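Local coordinates for protein putative methyltransferase (Emericella variicolor, PDB 7DMB) that is a trans-acting methyltransferase of calbistrin biosynthesis that binds S-adenosyl-L-homocysteine and probably transfers a methyl group from S-adenosylmethionine, at residues 62-67 / 113-118; 98-101 / 105-108; 334-339 / 350-355. All blocks are in the same frame, centred on the assembly; numbering follows the deposited sequence.

Contact 1 of 3, residues 62-67 / 113-118; sequences IARMWV and GDLVAL
Val67 and Leu115 mark the nearest backbone approach of two helices, their CA atoms 8.1 Å apart, a spacing wide enough for side chains to lie between the two chains. Within each helix the usual backbone bonds run along the chain: Val67 N bonds to Ala63 O at 2.9 Å within helix 56-79, and Ala117 N to Gly113 O at 3.0 Å within the short helix 112-117. No hydrogen bond crosses, and the joint depends on one leucine whose two methyl groups do different work. With CG anti to its carbonyl carbon (chi1 -57°), Leu115 reaches toward helix 56-79. Its CD1 meets Val67 CG1 at 4.1 Å and also settles against the backbone, 4.0 Å from Arg64 O, so the valine and a peptide oxygen share one methyl. The example shows how the helical region ahead of the large sheet is assembled: a short helix sends a single leucine against the flank of a long one. The other methyl, CD2, lies over one face of the Arg64 guanidinium, 3.9 Å from NH1. Arg64 brings that flat group into place by an extended chain whose CG stands anti to the backbone N (chi1 176°), and the chain crosses Leu115 at about a right angle. Asp111 offers Arg64 NH1 a long, weak ion pair, while Met130 of helix 120-134 touches the arginine side chain. The two branches of Val67 point to different neighbours: CG1 meets Leu115, and CG2 lies over the centre of the Trp66 ring, 4.1 Å above its plane. Farther back, Leu115 O accepts a hydrogen bond from Arg123 NH1, which ties helix 112-117 to helix 120-134.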
loop_
_atom_site.group_PDB
_atom_site.type_symbol
_atom_site.label_atom_id
_atom_site.label_comp_id
_atom_site.label_asym_id
_atom_site.label_seq_id
_atom_site.Cartn_x
_atom_site.Cartn_y
_atom_site.Cartn_z
ATOM N N ILE A 62 -9.125 -5.175 -13.245
ATOM C CA ILE A 62 -7.682 -5.103 -13.016
ATOM C C ILE A 62 -7.038 -6.455 -13.286
ATOM O O ILE A 62 -6.045 -6.563 -14.014
ATOM C CB ILE A 62 -7.397 -4.629 -11.577
ATOM C CG1 ILE A 62 -7.650 -3.131 -11.441
ATOM C CG2 ILE A 62 -5.968 -4.978 -11.142
ATOM C CD1 ILE A 62 -7.649 -2.666 -10.023
ATOM N N ALA A 63 -7.583 -7.506 -12.677
ATOM C CA ALA A 63 -6.996 -8.823 -12.837
ATOM C C ALA A 63 -6.950 -9.202 -14.307
ATOM O O ALA A 63 -5.919 -9.661 -14.814
ATOM C CB ALA A 63 -7.796 -9.844 -12.028
ATOM N N ARG A 64 -8.071 -8.986 -15.008
ATOM C CA ARG A 64 -8.154 -9.248 -16.438
ATOM C C ARG A 64 -7.036 -8.550 -17.195
ATOM O O ARG A 64 -6.413 -9.142 -18.090
ATOM C CB ARG A 64 -9.516 -8.789 -16.966
ATOM C CG ARG A 64 -9.677 -8.926 -18.471
ATOM C CD ARG A 64 -11.003 -8.334 -18.938
ATOM N NE ARG A 64 -11.183 -8.466 -20.379
ATOM C CZ ARG A 64 -11.610 -9.571 -20.983
ATOM N NH1 ARG A 64 -11.901 -10.657 -20.276
ATOM N NH2 ARG A 64 -11.746 -9.592 -22.303
ATOM N N MET A 65 -6.749 -7.300 -16.823
ATOM C CA MET A 65 -5.771 -6.513 -17.560
ATOM C C MET A 65 -4.356 -7.010 -17.314
ATOM O O MET A 65 -3.584 -7.190 -18.265
ATOM C CB MET A 65 -5.860 -5.043 -17.183
ATOM C CG MET A 65 -4.815 -4.225 -17.914
ATOM S SD MET A 65 -5.278 -4.019 -19.650
ATOM C CE MET A 65 -3.882 -3.130 -20.316
ATOM N N TRP A 66 -3.974 -7.191 -16.039
ATOM C CA TRP A 66 -2.598 -7.610 -15.798
ATOM C C TRP A 66 -2.379 -9.039 -16.263
ATOM O O TRP A 66 -1.262 -9.383 -16.644
ATOM C CB TRP A 66 -2.183 -7.405 -14.329
ATOM C CG TRP A 66 -2.533 -8.499 -13.335
ATOM C CD1 TRP A 66 -3.518 -8.447 -12.376
ATOM C CD2 TRP A 66 -1.880 -9.768 -13.163
ATOM N NE1 TRP A 66 -3.527 -9.606 -11.641
ATOM C CE2 TRP A 66 -2.535 -10.437 -12.105
ATOM C CE3 TRP A 66 -0.814 -10.411 -13.807
ATOM C CZ2 TRP A 66 -2.160 -11.713 -11.679
ATOM C CZ3 TRP A 66 -0.446 -11.693 -13.378
ATOM C CH2 TRP A 66 -1.117 -12.322 -12.329
ATOM N N VAL A 67 -3.428 -9.868 -16.290
ATOM C CA VAL A 67 -3.280 -11.204 -16.870
ATOM C C VAL A 67 -3.014 -11.108 -18.375
ATOM O O VAL A 67 -2.181 -11.839 -18.925
ATOM C CB VAL A 67 -4.520 -12.074 -16.575
ATOM C CG1 VAL A 67 -4.532 -13.325 -17.482
ATOM C CG2 VAL A 67 -4.568 -12.479 -15.095
ATOM N N GLY A 113 -8.194 -18.779 -19.561
ATOM C CA GLY A 113 -7.896 -19.623 -20.715
ATOM C C GLY A 113 -8.276 -18.981 -22.041
ATOM O O GLY A 113 -7.506 -19.024 -23.002
ATOM N N ASP A 114 -9.455 -18.350 -22.108
ATOM C CA ASP A 114 -9.823 -17.628 -23.329
ATOM C C ASP A 114 -8.850 -16.494 -23.646
ATOM O O ASP A 114 -8.659 -16.161 -24.821
ATOM C CB ASP A 114 -11.240 -17.068 -23.233
ATOM C CG ASP A 114 -12.272 -18.140 -22.987
ATOM O OD1 ASP A 114 -12.059 -19.286 -23.435
ATOM O OD2 ASP A 114 -13.309 -17.830 -22.361
ATOM N N LEU A 115 -8.229 -15.881 -22.627
ATOM C CA LEU A 115 -7.279 -14.809 -22.917
ATOM C C LEU A 115 -6.001 -15.370 -23.531
ATOM O O LEU A 115 -5.401 -14.743 -24.417
ATOM C CB LEU A 115 -6.968 -14.002 -21.648
ATOM C CG LEU A 115 -8.199 -13.391 -20.955
ATOM C CD1 LEU A 115 -7.822 -12.428 -19.818
ATOM C CD2 LEU A 115 -9.105 -12.715 -21.987
ATOM N N VAL A 116 -5.567 -16.546 -23.064
ATOM C CA VAL A 116 -4.420 -17.221 -23.668
ATOM C C VAL A 116 -4.753 -17.620 -25.100
ATOM O O VAL A 116 -3.888 -17.576 -25.987
ATOM C CB VAL A 116 -4.001 -18.440 -22.813
ATOM C CG1 VAL A 116 -2.978 -19.286 -23.548
ATOM C CG2 VAL A 116 -3.459 -17.999 -21.443
ATOM N N ALA A 117 -6.023 -17.955 -25.359
ATOM C CA ALA A 117 -6.441 -18.416 -26.676
ATOM C C ALA A 117 -6.559 -17.286 -27.700
ATOM O O ALA A 117 -6.630 -17.569 -28.896
ATOM C CB ALA A 117 -7.768 -19.165 -26.558
ATOM N N LEU A 118 -6.616 -16.022 -27.275
ATOM C CA LEU A 118 -6.593 -14.929 -28.243
ATOM C C LEU A 118 -5.255 -14.917 -28.985
ATOM O O LEU A 118 -4.227 -15.340 -28.455
ATOM C CB LEU A 118 -6.804 -13.576 -27.544
ATOM C CG LEU A 118 -8.090 -13.270 -26.765
ATOM C CD1 LEU A 118 -7.972 -11.958 -25.941
ATOM C CD2 LEU A 118 -9.267 -13.179 -27.703
#

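Contact 2 of 3, residues 98-101 / 105-108; sequences YERF and GYPQ
Phe101 turns its CG anti to the carbonyl carbon (chi1 -53°) and Tyr106 turns its CG anti to the backbone N (chi1 -167°), which sets the two side chains next to each other, pointing the same way. Their rings form a T-shaped pair, with planes at 86° and centroids 4.9 Å apart. The phenylalanine supplies the edge and the tyrosine the face, and Phe101 CE1 lies 3.5 Å from Tyr106 CZ. Pro107 takes the opposite face of the tyrosine, its CD placed toward the rim. The ring is thus held between a helix residue and its own neighbour in the chain, where the loop following helix 85-101 folds back against the C-terminal part of that helix. Arg100 meets the tyrosine at its edge: Arg100 CB comes to 3.6 Å from Tyr106 CE1, and a bend at chi3 brings the guanidinium back so that the same CE1 sits over its centre, 3.7 Å above the plane. NH2 of Arg100 runs on to Pro107 CD, 3.5 Å away. Glu97 joins the polar ends, making a salt bridge to Arg100 NH1 and a hydrogen bond with Tyr106 OH.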
loop_
_atom_site.group_PDB
_atom_site.type_symbol
_atom_site.label_atom_id
_atom_site.label_comp_id
_atom_site.label_asym_id
_atom_site.label_seq_id
_atom_site.Cartn_x
_atom_site.Cartn_y
_atom_site.Cartn_z
ATOM N N TYR A 98 1.708 -17.690 -15.674
ATOM C CA TYR A 98 1.144 -17.948 -16.998
ATOM C C TYR A 98 0.657 -19.392 -17.152
ATOM O O TYR A 98 -0.342 -19.649 -17.839
ATOM C CB TYR A 98 2.183 -17.625 -18.072
ATOM C CG TYR A 98 1.853 -18.185 -19.438
ATOM C CD1 TYR A 98 0.980 -17.512 -20.280
ATOM C CD2 TYR A 98 2.416 -19.391 -19.886
ATOM C CE1 TYR A 98 0.675 -17.999 -21.526
ATOM C CE2 TYR A 98 2.109 -19.892 -21.132
ATOM C CZ TYR A 98 1.240 -19.192 -21.954
ATOM O OH TYR A 98 0.912 -19.668 -23.207
ATOM N N GLU A 99 1.355 -20.353 -16.539
ATOM C CA GLU A 99 0.842 -21.717 -16.528
ATOM C C GLU A 99 -0.477 -21.800 -15.773
ATOM O O GLU A 99 -1.348 -22.586 -16.151
ATOM C CB GLU A 99 1.885 -22.674 -15.933
ATOM C CG GLU A 99 3.139 -22.791 -16.787
ATOM C CD GLU A 99 2.831 -23.262 -18.216
ATOM O OE1 GLU A 99 2.081 -24.247 -18.363
ATOM O OE2 GLU A 99 3.331 -22.652 -19.189
ATOM N N ARG A 100 -0.670 -20.958 -14.748
ATOM C CA ARG A 100 -1.920 -20.976 -13.990
ATOM C C ARG A 100 -3.106 -20.438 -14.795
ATOM O O ARG A 100 -4.251 -20.850 -14.550
ATOM C CB ARG A 100 -1.774 -20.170 -12.693
ATOM C CG ARG A 100 -0.942 -20.812 -11.587
ATOM C CD ARG A 100 -0.973 -19.923 -10.329
ATOM N NE ARG A 100 -2.293 -19.888 -9.682
ATOM C CZ ARG A 100 -2.689 -18.960 -8.807
ATOM N NH1 ARG A 100 -1.876 -17.969 -8.450
ATOM N NH2 ARG A 100 -3.900 -19.028 -8.269
ATOM N N PHE A 101 -2.869 -19.511 -15.731
ATOM C CA PHE A 101 -3.956 -18.982 -16.559
ATOM C C PHE A 101 -4.577 -20.064 -17.439
ATOM O O PHE A 101 -5.764 -19.991 -17.769
ATOM C CB PHE A 101 -3.465 -17.865 -17.486
ATOM C CG PHE A 101 -2.725 -16.753 -16.809
ATOM C CD1 PHE A 101 -2.952 -16.435 -15.488
ATOM C CD2 PHE A 101 -1.811 -16.005 -17.527
ATOM C CE1 PHE A 101 -2.258 -15.398 -14.876
ATOM C CE2 PHE A 101 -1.128 -14.973 -16.941
ATOM C CZ PHE A 101 -1.352 -14.660 -15.605
ATOM N N GLY A 105 -10.484 -21.816 -13.251
ATOM C CA GLY A 105 -10.626 -21.142 -11.966
ATOM C C GLY A 105 -9.480 -20.246 -11.540
ATOM O O GLY A 105 -9.152 -20.195 -10.348
ATOM N N TYR A 106 -8.860 -19.528 -12.476
ATOM C CA TYR A 106 -7.869 -18.543 -12.059
ATOM C C TYR A 106 -8.567 -17.453 -11.251
ATOM O O TYR A 106 -9.647 -16.990 -11.650
ATOM C CB TYR A 106 -7.123 -17.927 -13.239
ATOM C CG TYR A 106 -5.920 -17.170 -12.749
ATOM C CD1 TYR A 106 -4.755 -17.849 -12.396
ATOM C CD2 TYR A 106 -5.956 -15.779 -12.579
ATOM C CE1 TYR A 106 -3.645 -17.172 -11.911
ATOM C CE2 TYR A 106 -4.841 -15.089 -12.094
ATOM C CZ TYR A 106 -3.693 -15.795 -11.759
ATOM O OH TYR A 106 -2.587 -15.141 -11.277
ATOM N N PRO A 107 -8.017 -17.046 -10.106
ATOM C CA PRO A 107 -8.750 -16.130 -9.222
ATOM C C PRO A 107 -9.107 -14.835 -9.930
ATOM O O PRO A 107 -8.247 -14.169 -10.513
ATOM C CB PRO A 107 -7.771 -15.898 -8.067
ATOM C CG PRO A 107 -6.984 -17.127 -8.011
ATOM C CD PRO A 107 -6.810 -17.576 -9.445
ATOM N N GLN A 108 -10.404 -14.515 -9.908
ATOM C CA GLN A 108 -10.956 -13.285 -10.464
ATOM C C GLN A 108 -10.825 -13.218 -11.983
ATOM O O GLN A 108 -11.215 -12.212 -12.581
ATOM C CB GLN A 108 -10.311 -12.042 -9.809
ATOM C CG GLN A 108 -11.007 -11.611 -8.500
ATOM C CD GLN A 108 -10.298 -10.484 -7.756
ATOM O OE1 GLN A 108 -9.069 -10.425 -7.721
ATOM N NE2 GLN A 108 -11.078 -9.584 -7.152
#

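Contact 3 of 3, residues 334-339 / 350-355; sequences EADGRA and DRRLKQ
A salt-bridge network of Asp336, Arg352 and Arg338 joins a loop to helix 346-355 near the cofactor pocket; the side chain of Arg338 lies about 10 Å from the bound S-adenosyl-L-homocysteine. Arg352 reaches across on a chain extended from CG to NE and grips one backbone atom, Asp336 O, end-on with both terminal nitrogens: NH1 at 2.8 Å, with an N-H...O angle of 148°, and NH2 at 3.0 Å. The oxygen lies close to the guanidinium plane, a two-nitrogen grip that probably limits rotation of the group. NH1 also makes a salt bridge to Asp336 OD2 at 3.2 Å, with the carboxylate and guanidinium planes 68° apart. Helix 346-355 leads into strand 358-366, the outermost strand on one side of a seven-stranded sheet whose 3-2-1-4-5-7-6 order is that of class I methyltransferases, so the network ties this loop to the fold's late helix. Asp336 OD2 is shared: Arg338 NE donates to its anti lone pair at 3.0 Å, and Leu291 N bonds to it as well. The carboxylate pairs with both arginines, probably easing the like-charge approach of Arg338 NE and Arg352 NH1, 4.5 Å apart. Its other oxygen, OD1, takes a hydrogen bond from a water at 2.6 Å, which in turn weakly accepts from Arg352 NH1. Beyond the segments, Glu348 is a second acid on Arg352, at NE, while Arg338 NH2 bonds to Thr288 O.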
loop_
_atom_site.group_PDB
_atom_site.type_symbol
_atom_site.label_atom_id
_atom_site.label_comp_id
_atom_site.label_asym_id
_atom_site.label_seq_id
_atom_site.Cartn_x
_atom_site.Cartn_y
_atom_site.Cartn_z
ATOM N N GLU A 334 12.914 -13.555 2.867
ATOM C CA GLU A 334 13.241 -14.895 3.348
ATOM C C GLU A 334 14.040 -14.860 4.650
ATOM O O GLU A 334 13.830 -15.716 5.508
ATOM C CB GLU A 334 13.990 -15.690 2.267
ATOM C CG GLU A 334 13.063 -16.384 1.258
ATOM C CD GLU A 334 12.961 -15.708 -0.092
ATOM O OE1 GLU A 334 12.515 -16.392 -1.017
ATOM O OE2 GLU A 334 13.267 -14.509 -0.236
ATOM N N ALA A 335 14.938 -13.884 4.829
ATOM C CA ALA A 335 15.652 -13.733 6.097
ATOM C C ALA A 335 14.788 -13.115 7.200
ATOM O O ALA A 335 15.253 -12.991 8.349
ATOM C CB ALA A 335 16.923 -12.887 5.912
ATOM N N ASP A 336 13.558 -12.720 6.878
ATOM C CA ASP A 336 12.629 -12.097 7.817
ATOM C C ASP A 336 11.331 -12.893 7.904
ATOM O O ASP A 336 10.262 -12.338 8.186
ATOM C CB ASP A 336 12.340 -10.649 7.420
ATOM C CG ASP A 336 11.724 -9.853 8.549
ATOM O OD1 ASP A 336 12.269 -9.922 9.666
ATOM O OD2 ASP A 336 10.690 -9.174 8.332
ATOM N N GLY A 337 11.411 -14.195 7.643
ATOM C CA GLY A 337 10.246 -15.046 7.778
ATOM C C GLY A 337 9.154 -14.733 6.786
ATOM O O GLY A 337 7.978 -14.966 7.079
ATOM N N ARG A 338 9.518 -14.195 5.618
ATOM C CA ARG A 338 8.580 -13.741 4.595
ATOM C C ARG A 338 9.053 -14.284 3.246
ATOM O O ARG A 338 9.376 -13.541 2.318
ATOM C CB ARG A 338 8.480 -12.214 4.568
ATOM C CG ARG A 338 7.911 -11.597 5.840
ATOM C CD ARG A 338 7.747 -10.079 5.684
ATOM N NE ARG A 338 9.001 -9.358 5.906
ATOM C CZ ARG A 338 9.281 -8.154 5.413
ATOM N NH1 ARG A 338 8.405 -7.520 4.654
ATOM N NH2 ARG A 338 10.448 -7.573 5.677
ATOM N N ALA A 339 9.113 -15.614 3.147
ATOM C CA ALA A 339 9.647 -16.250 1.945
ATOM C C ALA A 339 8.760 -15.997 0.732
ATOM O O ALA A 339 9.268 -15.739 -0.365
ATOM C CB ALA A 339 9.822 -17.753 2.178
ATOM N N ASP A 350 -0.055 -9.058 13.689
ATOM C CA ASP A 350 -0.324 -9.257 15.113
ATOM C C ASP A 350 0.839 -9.948 15.815
ATOM O O ASP A 350 1.328 -9.470 16.843
ATOM C CB ASP A 350 -1.615 -10.058 15.278
ATOM C CG ASP A 350 -1.932 -10.365 16.733
ATOM O OD1 ASP A 350 -2.149 -9.406 17.515
ATOM O OD2 ASP A 350 -1.977 -11.571 17.085
ATOM N N ARG A 351 1.301 -11.076 15.263
ATOM C CA ARG A 351 2.474 -11.768 15.798
ATOM C C ARG A 351 3.653 -10.823 15.976
ATOM O O ARG A 351 4.298 -10.793 17.030
ATOM C CB ARG A 351 2.882 -12.911 14.858
ATOM C CG ARG A 351 2.039 -14.176 14.937
ATOM C CD ARG A 351 2.801 -15.319 14.297
ATOM N NE ARG A 351 4.091 -15.531 14.961
ATOM C CZ ARG A 351 5.117 -16.209 14.445
ATOM N NH1 ARG A 351 5.022 -16.751 13.236
ATOM N NH2 ARG A 351 6.239 -16.352 15.147
ATOM N N ARG A 352 3.965 -10.052 14.941
ATOM C CA ARG A 352 5.195 -9.286 14.999
ATOM C C ARG A 352 5.029 -8.012 15.809
ATOM O O ARG A 352 6.006 -7.527 16.389
ATOM C CB ARG A 352 5.681 -9.001 13.588
ATOM C CG ARG A 352 6.321 -10.233 12.986
ATOM C CD ARG A 352 6.605 -10.035 11.556
ATOM N NE ARG A 352 6.629 -11.288 10.817
ATOM C CZ ARG A 352 7.673 -11.691 10.118
ATOM N NH1 ARG A 352 8.775 -10.948 10.101
ATOM N NH2 ARG A 352 7.618 -12.823 9.441
ATOM N N LEU A 353 3.806 -7.480 15.874
ATOM C CA LEU A 353 3.530 -6.369 16.772
ATOM C C LEU A 353 3.810 -6.767 18.217
ATOM O O LEU A 353 4.431 -6.006 18.968
ATOM C CB LEU A 353 2.081 -5.903 16.586
ATOM C CG LEU A 353 1.799 -5.004 15.372
ATOM C CD1 LEU A 353 0.351 -5.065 14.987
ATOM C CD2 LEU A 353 2.229 -3.542 15.614
ATOM N N LYS A 354 3.405 -7.979 18.612
ATOM C CA LYS A 354 3.656 -8.438 19.978
ATOM C C LYS A 354 5.153 -8.553 20.264
ATOM O O LYS A 354 5.610 -8.216 21.364
ATOM C CB LYS A 354 2.956 -9.778 20.219
ATOM C CG LYS A 354 1.446 -9.657 20.311
ATOM C CD LYS A 354 0.738 -11.021 20.322
ATOM C CE LYS A 354 -0.656 -10.893 20.947
ATOM N NZ LYS A 354 -1.593 -11.988 20.517
ATOM N N GLN A 355 5.933 -9.005 19.278
ATOM C CA GLN A 355 7.382 -9.084 19.421
ATOM C C GLN A 355 8.039 -7.718 19.514
ATOM O O GLN A 355 9.197 -7.636 19.931
ATOM C CB GLN A 355 8.004 -9.842 18.240
ATOM C CG GLN A 355 7.817 -11.346 18.290
ATOM C CD GLN A 355 7.639 -11.967 16.917
ATOM O OE1 GLN A 355 8.472 -11.795 16.033
ATOM N NE2 GLN A 355 6.542 -12.695 16.735
HETATM O O HOH W 1 10.713 -9.369 11.651
#

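In the fold
Contacts 1 and 2 are neighbours in the helical region, their centres 9 Å apart, and helix 56-79 of contact 1 packs on helix 85-101 and the loop of contact 2: Trp66 CH2 touches Tyr106 OH at 3.3 Å, and Val67 CG2 meets Phe101 CE1 at 3.7 Å. Neither has a hydrogen bond across; buried contact 1 sets a leucine against a valine and an arginine, while contact 2, buried on its ring side with an exposed arginine, is built on an aromatic pair. Contact 3, about 29 Å between centres from contact 2, belongs to the sheet-bearing part near the cofactor. Partly buried, it relies on a salt bridge and on side-chain hydrogen bonds to a backbone carbonyl.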